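Local coordinates for protein oxidoreductase (Ralstonia eutropha, PDB 3HJ9) that binds flavin mononucleotide and, as a member of the nitroreductase family, probably catalyses flavin-dependent oxidation-reduction reactions, at residues P9-V13 / G127-F131; K117-L122 / E195-L199; L180-G186 / L207-R213. All coordinates share one frame. Where two conformers were deposited one is given. Residues are numbered along the deposited sequence.

Contact 1. Residues P9-V13 / G127-F131; sequences PYEPV and GYQDF. With FMN (flavin mononucleotide), chain C; ACT (acetate ion), chain D.
Residues 9-13 are extended, whereas 127-131 is extended only at Tyr128 and Gln129 and turns at Asp130 and Phe131 (phi 56°). The directions of 10-13 and 127-131 differ by 121°, so the ribbon is splayed and antiparallel pairing is confined to the weakly bonded strands 11-12 and 128-129, with Pro12 and Tyr128 a non-hydrogen-bonded pair (CA-CA 4.3 Å). Two straight backbone bonds hold them: Gln129 N to Glu11 O, 2.8 Å, and Val13 N to Gly127 O, 2.9 Å. Gly127 has phi/psi 83/4, where a CB would jam against the preceding carbonyl.

Tyr10 (chi1 m, chi2 -56°) points its CA-to-CB bond toward the other segment; Asp130 CB sits over one face of its ring, 3.7 Å from the centroid, a CH-pi contact. This part of the N-terminal arm borders the flavin site at the subunit interface: Tyr10 OH donates to OXT (2.6 Å) of an acetate, probably from the crystallisation liquor, that lies against the flavin (OXT to FMN C2 3.4 Å) and is also bonded by Tyr89 N of the second subunit. Asp130, chi1 p, turns its carboxylate away from Tyr10; OD2 accepts from FMN N3 (2.9 Å), and OD1 forms a salt bridge with Arg185. Tyr128 (chi1 m, chi2 97°) directs its CA-to-CB bond away, yet its ring edge meets Tyr10 O (CD2 to O, 3.6 Å). The FMN-binding Trp187 packs edge-to-face on both tyrosines. Gln129 (chi1 t, chi2 p) curls back so that OE1 accepts from Phe131 N (2.9 Å).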
loop_
_atom_site.group_PDB
_atom_site.type_symbol
_atom_site.label_atom_id
_atom_site.label_comp_id
_atom_site.label_asym_id
_atom_site.label_seq_id
_atom_site.Cartn_x
_atom_site.Cartn_y
_atom_site.Cartn_z
ATOM N N PRO A 9 -16.297 17.447 -0.383
ATOM C CA PRO A 9 -16.319 16.449 -1.431
ATOM C C PRO A 9 -16.122 17.131 -2.793
ATOM O O PRO A 9 -16.731 18.184 -3.036
ATOM C CB PRO A 9 -17.723 15.840 -1.295
ATOM C CG PRO A 9 -18.525 16.901 -0.755
ATOM C CD PRO A 9 -17.649 17.633 0.191
ATOM N N TYR A 10 -15.274 16.541 -3.641
ATOM C CA TYR A 10 -14.949 17.149 -4.940
ATOM C C TYR A 10 -16.146 17.228 -5.876
ATOM O O TYR A 10 -17.090 16.431 -5.786
ATOM C CB TYR A 10 -13.813 16.393 -5.641
ATOM C CG TYR A 10 -12.502 16.389 -4.883
ATOM C CD1 TYR A 10 -11.882 17.591 -4.503
ATOM C CD2 TYR A 10 -11.875 15.197 -4.558
ATOM C CE1 TYR A 10 -10.667 17.586 -3.815
ATOM C CE2 TYR A 10 -10.657 15.170 -3.873
ATOM C CZ TYR A 10 -10.072 16.368 -3.505
ATOM O OH TYR A 10 -8.906 16.336 -2.831
ATOM N N GLU A 11 -16.107 18.227 -6.751
ATOM C CA GLU A 11 -17.128 18.431 -7.745
ATOM C C GLU A 11 -17.040 17.301 -8.793
ATOM O O GLU A 11 -15.942 16.944 -9.211
ATOM C CB GLU A 11 -16.936 19.796 -8.405
ATOM C CG GLU A 11 -17.998 20.177 -9.416
ATOM C CD GLU A 11 -17.788 21.562 -10.000
ATOM O OE1 GLU A 11 -16.704 22.175 -9.791
ATOM O OE2 GLU A 11 -18.723 22.038 -10.685
ATOM N N PRO A 12 -18.186 16.681 -9.146
ATOM C CA PRO A 12 -18.131 15.693 -10.217
ATOM C C PRO A 12 -17.855 16.345 -11.583
ATOM O O PRO A 12 -18.254 17.473 -11.818
ATOM C CB PRO A 12 -19.528 15.050 -10.185
ATOM C CG PRO A 12 -20.372 15.938 -9.410
ATOM C CD PRO A 12 -19.508 16.705 -8.485
ATOM N N VAL A 13 -17.136 15.641 -12.451
ATOM C CA VAL A 13 -16.873 16.087 -13.819
ATOM C C VAL A 13 -17.950 15.378 -14.630
ATOM O O VAL A 13 -17.922 14.160 -14.766
ATOM C CB VAL A 13 -15.451 15.675 -14.295
ATOM C CG1 VAL A 13 -15.289 15.929 -15.780
ATOM C CG2 VAL A 13 -14.413 16.431 -13.522
ATOM N N GLY A 127 -13.854 11.095 -13.029
ATOM C CA GLY A 127 -15.176 11.622 -12.796
ATOM C C GLY A 127 -15.276 12.680 -11.702
ATOM O O GLY A 127 -16.379 13.096 -11.373
ATOM N N TYR A 128 -14.151 13.095 -11.107
ATOM C CA TYR A 128 -14.146 14.154 -10.092
ATOM C C TYR A 128 -13.026 15.159 -10.305
ATOM O O TYR A 128 -11.937 14.795 -10.773
ATOM C CB TYR A 128 -14.026 13.560 -8.702
ATOM C CG TYR A 128 -15.268 12.821 -8.284
ATOM C CD1 TYR A 128 -15.359 11.431 -8.434
ATOM C CD2 TYR A 128 -16.379 13.517 -7.786
ATOM C CE1 TYR A 128 -16.515 10.737 -8.045
ATOM C CE2 TYR A 128 -17.551 12.849 -7.436
ATOM C CZ TYR A 128 -17.601 11.464 -7.553
ATOM O OH TYR A 128 -18.708 10.801 -7.178
ATOM N N GLN A 129 -13.308 16.406 -9.932
ATOM C CA GLN A 129 -12.341 17.484 -10.015
ATOM C C GLN A 129 -11.525 17.596 -8.714
ATOM O O GLN A 129 -11.916 18.308 -7.779
ATOM C CB GLN A 129 -13.023 18.807 -10.377
ATOM C CG GLN A 129 -12.103 20.017 -10.540
ATOM C CD GLN A 129 -10.970 19.774 -11.526
ATOM O OE1 GLN A 129 -9.944 19.143 -11.212
ATOM N NE2 GLN A 129 -11.138 20.312 -12.721
ATOM N N ASP A 130 -10.402 16.883 -8.690
ATOM C CA ASP A 130 -9.445 16.886 -7.569
ATOM C C ASP A 130 -8.167 17.693 -7.872
ATOM O O ASP A 130 -7.159 17.529 -7.196
ATOM C CB ASP A 130 -9.139 15.449 -7.108
ATOM C CG ASP A 130 -8.457 14.604 -8.179
ATOM O OD1 ASP A 130 -8.225 15.117 -9.278
ATOM O OD2 ASP A 130 -8.176 13.403 -7.926
ATOM N N PHE A 131 -8.239 18.574 -8.875
ATOM C CA PHE A 131 -7.154 19.463 -9.250
ATOM C C PHE A 131 -5.821 18.761 -9.590
ATOM O O PHE A 131 -4.744 19.292 -9.322
ATOM C CB PHE A 131 -7.000 20.530 -8.168
ATOM C CG PHE A 131 -8.321 21.146 -7.745
ATOM C CD1 PHE A 131 -8.956 22.104 -8.537
ATOM C CD2 PHE A 131 -8.965 20.715 -6.565
ATOM C CE1 PHE A 131 -10.198 22.643 -8.155
ATOM C CE2 PHE A 131 -10.187 21.250 -6.172
ATOM C CZ PHE A 131 -10.803 22.243 -6.960
HETATM N N1 FMN C . -5.113 12.981 -3.998
HETATM C C2 FMN C . -5.908 13.601 -4.943
HETATM O O2 FMN C . -5.540 14.655 -5.469
HETATM N N3 FMN C . -7.116 13.013 -5.308
HETATM C C4 FMN C . -7.550 11.838 -4.705
HETATM O O4 FMN C . -8.634 11.358 -5.068
HETATM C C4A FMN C . -6.742 11.211 -3.742
HETATM N N5 FMN C . -7.139 10.034 -3.136
HETATM C C5A FMN C . -6.306 9.379 -2.244
HETATM C C6 FMN C . -6.753 8.180 -1.701
HETATM C C7 FMN C . -5.951 7.494 -0.775
HETATM C C7M FMN C . -6.441 6.198 -0.191
HETATM C C8 FMN C . -4.714 8.016 -0.381
HETATM C C8M FMN C . -3.874 7.291 0.626
HETATM C C9 FMN C . -4.270 9.240 -0.917
HETATM C C9A FMN C . -5.061 9.939 -1.858
HETATM N N10 FMN C . -4.676 11.142 -2.454
HETATM C C10 FMN C . -5.513 11.788 -3.383
HETATM C "C1'" FMN C . -3.339 11.774 -2.182
HETATM C "C2'" FMN C . -3.290 12.586 -0.915
HETATM O "O2'" FMN C . -4.013 13.792 -1.064
HETATM C "C3'" FMN C . -1.825 12.848 -0.593
HETATM O "O3'" FMN C . -1.246 11.616 -0.216
HETATM C "C4'" FMN C . -1.734 13.887 0.540
HETATM O "O4'" FMN C . -1.943 15.159 -0.066
HETATM C "C5'" FMN C . -0.410 13.863 1.288
HETATM O "O5'" FMN C . 0.601 14.219 0.346
HETATM P P FMN C . 1.849 13.252 0.116
HETATM O O1P FMN C . 2.436 12.726 1.400
HETATM O O2P FMN C . 1.378 12.068 -0.708
HETATM O O3P FMN C . 2.909 14.058 -0.636
HETATM C C ACT D . -7.596 13.295 -1.189
HETATM O O ACT D . -6.481 13.362 -0.647
HETATM O OXT ACT D . -7.778 14.124 -2.122
HETATM C CH3 ACT D . -8.610 12.266 -0.786
HETATM O O HOH W 1 -6.541 17.843 -4.733
HETATM O O HOH W 2 -13.821 19.922 -6.805
#

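Contact 2. Residues K117-L122 / E195-L199; sequences KRAADL and EHMSL
Residues 117-122 leave a chain corner at Lys117 through a classic beta bulge, Lys117 and Arg118 both facing Leu104, and an inverse gamma turn centred on Ala119. Opposite, a helix ends in a Schellman motif: Ser198 has positive phi (57°), and Ser198 N bonds back to Glu195 O at 3.2 Å. The closest CA pairs are Arg118-Met197 (6.8 Å) and Leu122-His196 (7.4 Å). Carbonyls exposed at the helix end attract the two basic side chains. Arg118, extended with chi1 to chi3 all t, donates from NH1 to His196 O (2.8 Å); water 4 links Arg118 NH1 (2.8 Å) to His196 ND1 (3.0 Å). Lys117, bent at chi2 p, makes a weak bond from NZ to Ser198 O (2.8 Å). Leu122 (chi1 m, chi2 p) brings CD2 to 3.2 Å from His196 O and 3.8 Å from both His196 CB and CG of selenomethionine Met197. The contact joins the corner after strand 113-116 to the C-terminal end of helix 190-196, where Met197 rests on Leu104 of strand 103-108, Tyr97 of strand 94-100 and Val140 and Val142 of strand 137-144.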
loop_
_atom_site.group_PDB
_atom_site.type_symbol
_atom_site.label_atom_id
_atom_site.label_comp_id
_atom_site.label_asym_id
_atom_site.label_seq_id
_atom_site.Cartn_x
_atom_site.Cartn_y
_atom_site.Cartn_z
ATOM N N LYS A 117 -7.124 -2.972 -24.255
ATOM C CA LYS A 117 -8.474 -3.094 -23.678
ATOM C C LYS A 117 -9.414 -2.142 -24.433
ATOM O O LYS A 117 -10.548 -2.518 -24.727
ATOM C CB LYS A 117 -8.457 -2.730 -22.188
ATOM C CG LYS A 117 -9.802 -2.842 -21.448
ATOM C CD LYS A 117 -10.322 -4.307 -21.368
ATOM C CE LYS A 117 -11.770 -4.315 -20.948
ATOM N NZ LYS A 117 -12.455 -5.625 -21.022
ATOM N N ARG A 118 -8.961 -0.904 -24.691
ATOM C CA ARG A 118 -9.734 0.053 -25.517
ATOM C C ARG A 118 -8.877 1.068 -26.307
ATOM O O ARG A 118 -8.037 1.770 -25.741
ATOM C CB ARG A 118 -10.761 0.763 -24.627
ATOM C CG ARG A 118 -11.853 1.372 -25.455
ATOM C CD ARG A 118 -12.910 2.032 -24.641
ATOM N NE ARG A 118 -13.852 2.627 -25.577
ATOM C CZ ARG A 118 -14.924 3.341 -25.257
ATOM N NH1 ARG A 118 -15.244 3.609 -23.992
ATOM N NH2 ARG A 118 -15.689 3.795 -26.232
ATOM N N ALA A 119 -9.132 1.173 -27.605
ATOM C CA ALA A 119 -8.422 2.107 -28.499
ATOM C C ALA A 119 -9.009 3.511 -28.321
ATOM O O ALA A 119 -9.704 4.009 -29.166
ATOM C CB ALA A 119 -8.485 1.630 -29.979
ATOM N N ALA A 120 -8.733 4.096 -27.166
ATOM C CA ALA A 120 -9.191 5.427 -26.783
ATOM C C ALA A 120 -8.298 5.951 -25.655
ATOM O O ALA A 120 -7.686 5.148 -24.892
ATOM C CB ALA A 120 -10.639 5.390 -26.324
ATOM N N ASP A 121 -8.239 7.279 -25.527
ATOM C CA ASP A 121 -7.463 7.973 -24.472
ATOM C C ASP A 121 -8.374 8.208 -23.269
ATOM O O ASP A 121 -9.209 9.122 -23.293
ATOM C CB ASP A 121 -6.855 9.281 -25.041
ATOM C CG ASP A 121 -6.123 10.123 -23.998
ATOM O OD1 ASP A 121 -5.890 9.707 -22.830
ATOM O OD2 ASP A 121 -5.795 11.254 -24.353
ATOM N N LEU A 122 -8.197 7.370 -22.228
ATOM C CA LEU A 122 -9.007 7.438 -20.994
ATOM C C LEU A 122 -8.257 8.090 -19.831
ATOM O O LEU A 122 -8.566 7.856 -18.657
ATOM C CB LEU A 122 -9.522 6.044 -20.595
ATOM C CG LEU A 122 -10.630 5.470 -21.474
ATOM C CD1 LEU A 122 -10.105 5.007 -22.805
ATOM C CD2 LEU A 122 -11.287 4.320 -20.749
ATOM N N GLU A 195 -17.480 1.659 -17.106
ATOM C CA GLU A 195 -18.123 1.766 -18.433
ATOM C C GLU A 195 -17.143 2.281 -19.511
ATOM O O GLU A 195 -17.058 1.706 -20.597
ATOM C CB GLU A 195 -19.367 2.677 -18.341
ATOM C CG GLU A 195 -19.947 3.219 -19.661
ATOM C CD GLU A 195 -20.392 2.146 -20.609
ATOM O OE1 GLU A 195 -20.697 1.029 -20.126
ATOM O OE2 GLU A 195 -20.497 2.421 -21.838
ATOM N N HIS A 196 -16.418 3.356 -19.215
ATOM C CA HIS A 196 -15.433 3.906 -20.168
ATOM C C HIS A 196 -14.344 2.907 -20.496
ATOM O O HIS A 196 -13.925 2.820 -21.651
ATOM C CB HIS A 196 -14.819 5.231 -19.693
ATOM C CG HIS A 196 -15.798 6.363 -19.658
ATOM N ND1 HIS A 196 -16.620 6.656 -20.714
ATOM C CD2 HIS A 196 -16.068 7.283 -18.705
ATOM C CE1 HIS A 196 -17.376 7.698 -20.409
ATOM N NE2 HIS A 196 -17.052 8.101 -19.196
HETATM N N MSE A 197 -13.943 2.120 -19.495
HETATM C CA MSE A 197 -12.918 1.107 -19.638
HETATM C C MSE A 197 -13.382 -0.238 -20.255
HETATM O O MSE A 197 -12.529 -1.114 -20.450
HETATM C CB MSE A 197 -12.261 0.836 -18.275
HETATM C CG MSE A 197 -11.472 2.024 -17.728
HETATM SE SE MSE A 197 -10.894 1.607 -15.923
HETATM C CE MSE A 197 -9.473 0.328 -16.286
ATOM N N SER A 198 -14.697 -0.390 -20.526
ATOM C CA SER A 198 -15.305 -1.620 -21.081
ATOM C C SER A 198 -15.001 -2.845 -20.173
ATOM O O SER A 198 -14.717 -3.933 -20.658
ATOM C CB SER A 198 -14.838 -1.855 -22.528
ATOM O OG SER A 198 -15.052 -0.690 -23.365
ATOM N N LEU A 199 -15.026 -2.630 -18.857
ATOM C CA LEU A 199 -14.737 -3.699 -17.879
ATOM C C LEU A 199 -15.924 -4.639 -17.794
ATOM O O LEU A 199 -17.045 -4.257 -18.112
ATOM C CB LEU A 199 -14.471 -3.130 -16.478
ATOM C CG LEU A 199 -13.259 -2.262 -16.220
ATOM C CD1 LEU A 199 -13.197 -1.793 -14.762
ATOM C CD2 LEU A 199 -11.959 -2.960 -16.640
HETATM O O HOH W 3 -13.205 -1.968 -25.674
HETATM O O HOH W 4 -17.411 5.280 -23.207
#

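Contact 3. Residues L180-G186 / L207-R213; sequences LGAVVRG and LSQTIGR. With FMN (flavin mononucleotide), chain C.
Strands 181-185 and 207-212 run antiparallel, their axes 161° apart and 4.5 Å at closest approach. Backbone hydrogen bonds join three pairs: Gly181 N to Gly212 O 2.6 Å and Gly212 N to Gly181 O 3.2 Å; Val183 N to Thr210 O 3.1 Å and Thr210 N to Val183 O 3.0 Å; Arg185 N to Ser208 O 2.7 Å and Ser208 N to Arg185 O 2.8 Å. Ala182-Ile211 and Val184-Gln209 are the non-hydrogen-bonded pairs between them.

Apolar contacts include Ala182 CB to Ile211 CG1 (3.9 Å) and Val184 CG2 to Leu207 CD1 (3.9 Å).

On the other face, Arg185 (chi1 m, chi3 p) donates from NH1 to Thr210 OG1 (3.0 Å) and forms a salt bridge with Asp130; Thr210 OG1 also bonds to Asp138.

Flavin contacts run from Val183 (CG2 to FMN N1 3.7 Å) through Val184 (O to FMN C10 3.0 Å) to Gly186, whose N lies 3.0 Å from FMN N5 and bonds weakly to FMN O4 (3.2 Å).

This is the FMN-bearing edge pair of the central antiparallel sheet of the nitroreductase fold: strand 203-212 separates 181-185 from 137-144, helix 156-177 covers Gln209 and Ile211, and Val184 and Leu207 pack on Pro86 and Ala162 of the second subunit.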
loop_
_atom_site.group_PDB
_atom_site.type_symbol
_atom_site.label_atom_id
_atom_site.label_comp_id
_atom_site.label_asym_id
_atom_site.label_seq_id
_atom_site.Cartn_x
_atom_site.Cartn_y
_atom_site.Cartn_z
ATOM N N LEU A 180 10.371 10.812 -11.104
ATOM C CA LEU A 180 9.040 11.004 -11.655
ATOM C C LEU A 180 8.072 11.409 -10.533
ATOM O O LEU A 180 8.291 11.106 -9.361
ATOM C CB LEU A 180 8.538 9.703 -12.297
ATOM C CG LEU A 180 9.216 9.152 -13.553
ATOM C CD1 LEU A 180 8.639 7.771 -13.919
ATOM C CD2 LEU A 180 9.036 10.150 -14.723
ATOM N N GLY A 181 7.009 12.107 -10.913
ATOM C CA GLY A 181 5.924 12.462 -10.011
ATOM C C GLY A 181 4.840 11.395 -10.090
ATOM O O GLY A 181 4.697 10.704 -11.124
ATOM N N ALA A 182 4.068 11.274 -9.006
ATOM C CA ALA A 182 2.938 10.368 -8.902
ATOM C C ALA A 182 1.885 10.907 -7.900
ATOM O O ALA A 182 2.238 11.669 -6.991
ATOM C CB ALA A 182 3.418 8.935 -8.478
ATOM N N VAL A 183 0.611 10.535 -8.090
ATOM C CA VAL A 183 -0.455 10.843 -7.093
ATOM C C VAL A 183 -1.522 9.769 -7.214
ATOM O O VAL A 183 -2.022 9.525 -8.326
ATOM C CB VAL A 183 -1.013 12.270 -7.205
ATOM C CG1 VAL A 183 -1.666 12.510 -8.557
ATOM C CG2 VAL A 183 -2.032 12.589 -6.036
ATOM N N VAL A 184 -1.743 9.019 -6.124
ATOM C CA VAL A 184 -2.794 8.021 -6.054
ATOM C C VAL A 184 -4.120 8.804 -5.871
ATOM O O VAL A 184 -4.158 9.868 -5.211
ATOM C CB VAL A 184 -2.549 6.955 -4.923
ATOM C CG1 VAL A 184 -2.646 7.569 -3.505
ATOM C CG2 VAL A 184 -3.540 5.797 -5.107
ATOM N N ARG A 185 -5.180 8.336 -6.529
ATOM C CA ARG A 185 -6.497 8.995 -6.503
ATOM C C ARG A 185 -7.563 7.947 -6.263
ATOM O O ARG A 185 -7.643 6.947 -7.000
ATOM C CB ARG A 185 -6.760 9.764 -7.786
ATOM C CG ARG A 185 -5.565 10.596 -8.240
ATOM C CD ARG A 185 -5.662 10.975 -9.684
ATOM N NE ARG A 185 -6.674 11.969 -9.960
ATOM C CZ ARG A 185 -6.968 12.410 -11.184
ATOM N NH1 ARG A 185 -6.326 11.946 -12.253
ATOM N NH2 ARG A 185 -7.898 13.328 -11.353
ATOM N N GLY A 186 -8.343 8.174 -5.219
ATOM C CA GLY A 186 -9.418 7.301 -4.768
ATOM C C GLY A 186 -10.781 7.866 -5.019
ATOM O O GLY A 186 -11.755 7.158 -4.858
ATOM N N LEU A 207 -8.629 2.336 -7.253
ATOM C CA LEU A 207 -7.766 3.511 -7.210
ATOM C C LEU A 207 -7.174 3.750 -8.576
ATOM O O LEU A 207 -7.042 2.811 -9.368
ATOM C CB LEU A 207 -6.568 3.269 -6.270
ATOM C CG LEU A 207 -6.752 3.007 -4.793
ATOM C CD1 LEU A 207 -5.391 2.544 -4.186
ATOM C CD2 LEU A 207 -7.323 4.250 -4.070
ATOM N N SER A 208 -6.863 5.004 -8.870
ATOM C CA SER A 208 -6.067 5.327 -10.047
ATOM C C SER A 208 -4.778 6.024 -9.551
ATOM O O SER A 208 -4.650 6.377 -8.358
ATOM C CB SER A 208 -6.826 6.176 -11.059
ATOM O OG SER A 208 -7.154 7.396 -10.468
ATOM N N GLN A 209 -3.805 6.170 -10.444
ATOM C CA GLN A 209 -2.559 6.877 -10.096
ATOM C C GLN A 209 -1.997 7.562 -11.312
ATOM O O GLN A 209 -1.690 6.904 -12.326
ATOM C CB GLN A 209 -1.567 5.903 -9.505
ATOM C CG GLN A 209 -0.335 6.506 -8.792
ATOM C CD GLN A 209 0.517 5.386 -8.159
ATOM O OE1 GLN A 209 0.453 4.237 -8.621
ATOM N NE2 GLN A 209 1.287 5.700 -7.102
ATOM N N THR A 210 -1.871 8.883 -11.207
ATOM C CA THR A 210 -1.442 9.726 -12.321
ATOM C C THR A 210 0.062 9.894 -12.212
ATOM O O THR A 210 0.538 10.289 -11.168
ATOM C CB THR A 210 -2.190 11.028 -12.271
ATOM O OG1 THR A 210 -3.568 10.694 -12.389
ATOM C CG2 THR A 210 -1.798 11.966 -13.378
ATOM N N ILE A 211 0.785 9.566 -13.291
ATOM C CA ILE A 211 2.247 9.536 -13.294
ATOM C C ILE A 211 2.862 10.279 -14.472
ATOM O O ILE A 211 2.344 10.237 -15.590
ATOM C CB ILE A 211 2.719 8.041 -13.263
ATOM C CG1 ILE A 211 2.335 7.403 -11.922
ATOM C CG2 ILE A 211 4.251 7.905 -13.524
ATOM C CD1 ILE A 211 2.621 5.928 -11.788
ATOM N N GLY A 212 3.949 10.989 -14.185
ATOM C CA GLY A 212 4.759 11.669 -15.175
ATOM C C GLY A 212 5.903 12.452 -14.555
ATOM O O GLY A 212 6.073 12.432 -13.318
ATOM N N ARG A 213 6.710 13.114 -15.389
ATOM C CA ARG A 213 7.717 14.032 -14.878
ATOM C C ARG A 213 6.969 15.206 -14.271
ATOM O O ARG A 213 5.975 15.659 -14.828
ATOM C CB ARG A 213 8.716 14.527 -15.947
ATOM C CG ARG A 213 9.973 13.677 -16.013
ATOM C CD ARG A 213 10.935 13.961 -17.175
ATOM N NE ARG A 213 10.516 13.331 -18.441
ATOM C CZ ARG A 213 10.554 12.005 -18.737
ATOM N NH1 ARG A 213 10.946 11.052 -17.840
ATOM N NH2 ARG A 213 10.152 11.604 -19.954
HETATM N N1 FMN C . -5.113 12.981 -3.998
HETATM C C2 FMN C . -5.908 13.601 -4.943
HETATM O O2 FMN C . -5.540 14.655 -5.469
HETATM N N3 FMN C . -7.116 13.013 -5.308
HETATM C C4 FMN C . -7.550 11.838 -4.705
HETATM O O4 FMN C . -8.634 11.358 -5.068
HETATM C C4A FMN C . -6.742 11.211 -3.742
HETATM N N5 FMN C . -7.139 10.034 -3.136
HETATM C C5A FMN C . -6.306 9.379 -2.244
HETATM C C6 FMN C . -6.753 8.180 -1.701
HETATM C C7 FMN C . -5.951 7.494 -0.775
HETATM C C7M FMN C . -6.441 6.198 -0.191
HETATM C C8 FMN C . -4.714 8.016 -0.381
HETATM C C8M FMN C . -3.874 7.291 0.626
HETATM C C9 FMN C . -4.270 9.240 -0.917
HETATM C C9A FMN C . -5.061 9.939 -1.858
HETATM N N10 FMN C . -4.676 11.142 -2.454
HETATM C C10 FMN C . -5.513 11.788 -3.383
HETATM C "C1'" FMN C . -3.339 11.774 -2.182
HETATM C "C2'" FMN C . -3.290 12.586 -0.915
HETATM O "O2'" FMN C . -4.013 13.792 -1.064
HETATM C "C3'" FMN C . -1.825 12.848 -0.593
HETATM O "O3'" FMN C . -1.246 11.616 -0.216
HETATM C "C4'" FMN C . -1.734 13.887 0.540
HETATM O "O4'" FMN C . -1.943 15.159 -0.066
HETATM C "C5'" FMN C . -0.410 13.863 1.288
HETATM O "O5'" FMN C . 0.601 14.219 0.346
HETATM P P FMN C . 1.849 13.252 0.116
HETATM O O1P FMN C . 2.436 12.726 1.400
HETATM O O2P FMN C . 1.378 12.068 -0.708
HETATM O O3P FMN C . 2.909 14.058 -0.636
#

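In the fold
Contact 3 forms one edge of the seven-stranded antiparallel sheet within this chain. Contact 1, centred about 16 Å from contact 3, lies in a separate two-stranded sheet, and the two touch through the Asp130-Arg185 salt bridge. Both reach the same FMN, to which Arg77 of the second subunit is also bonded, so the N-terminal arm and the sheet edge meet at a flavin pocket between the two chains. Contact 2 lies about 20 Å from contact 1 and 19 Å from contact 3, centre to centre, and touches neither. Along the chain contact 1 closes before contact 3 opens, whereas contact 2 interleaves with both: its helix, 190-196, lies between strands 181-185 and 203-212.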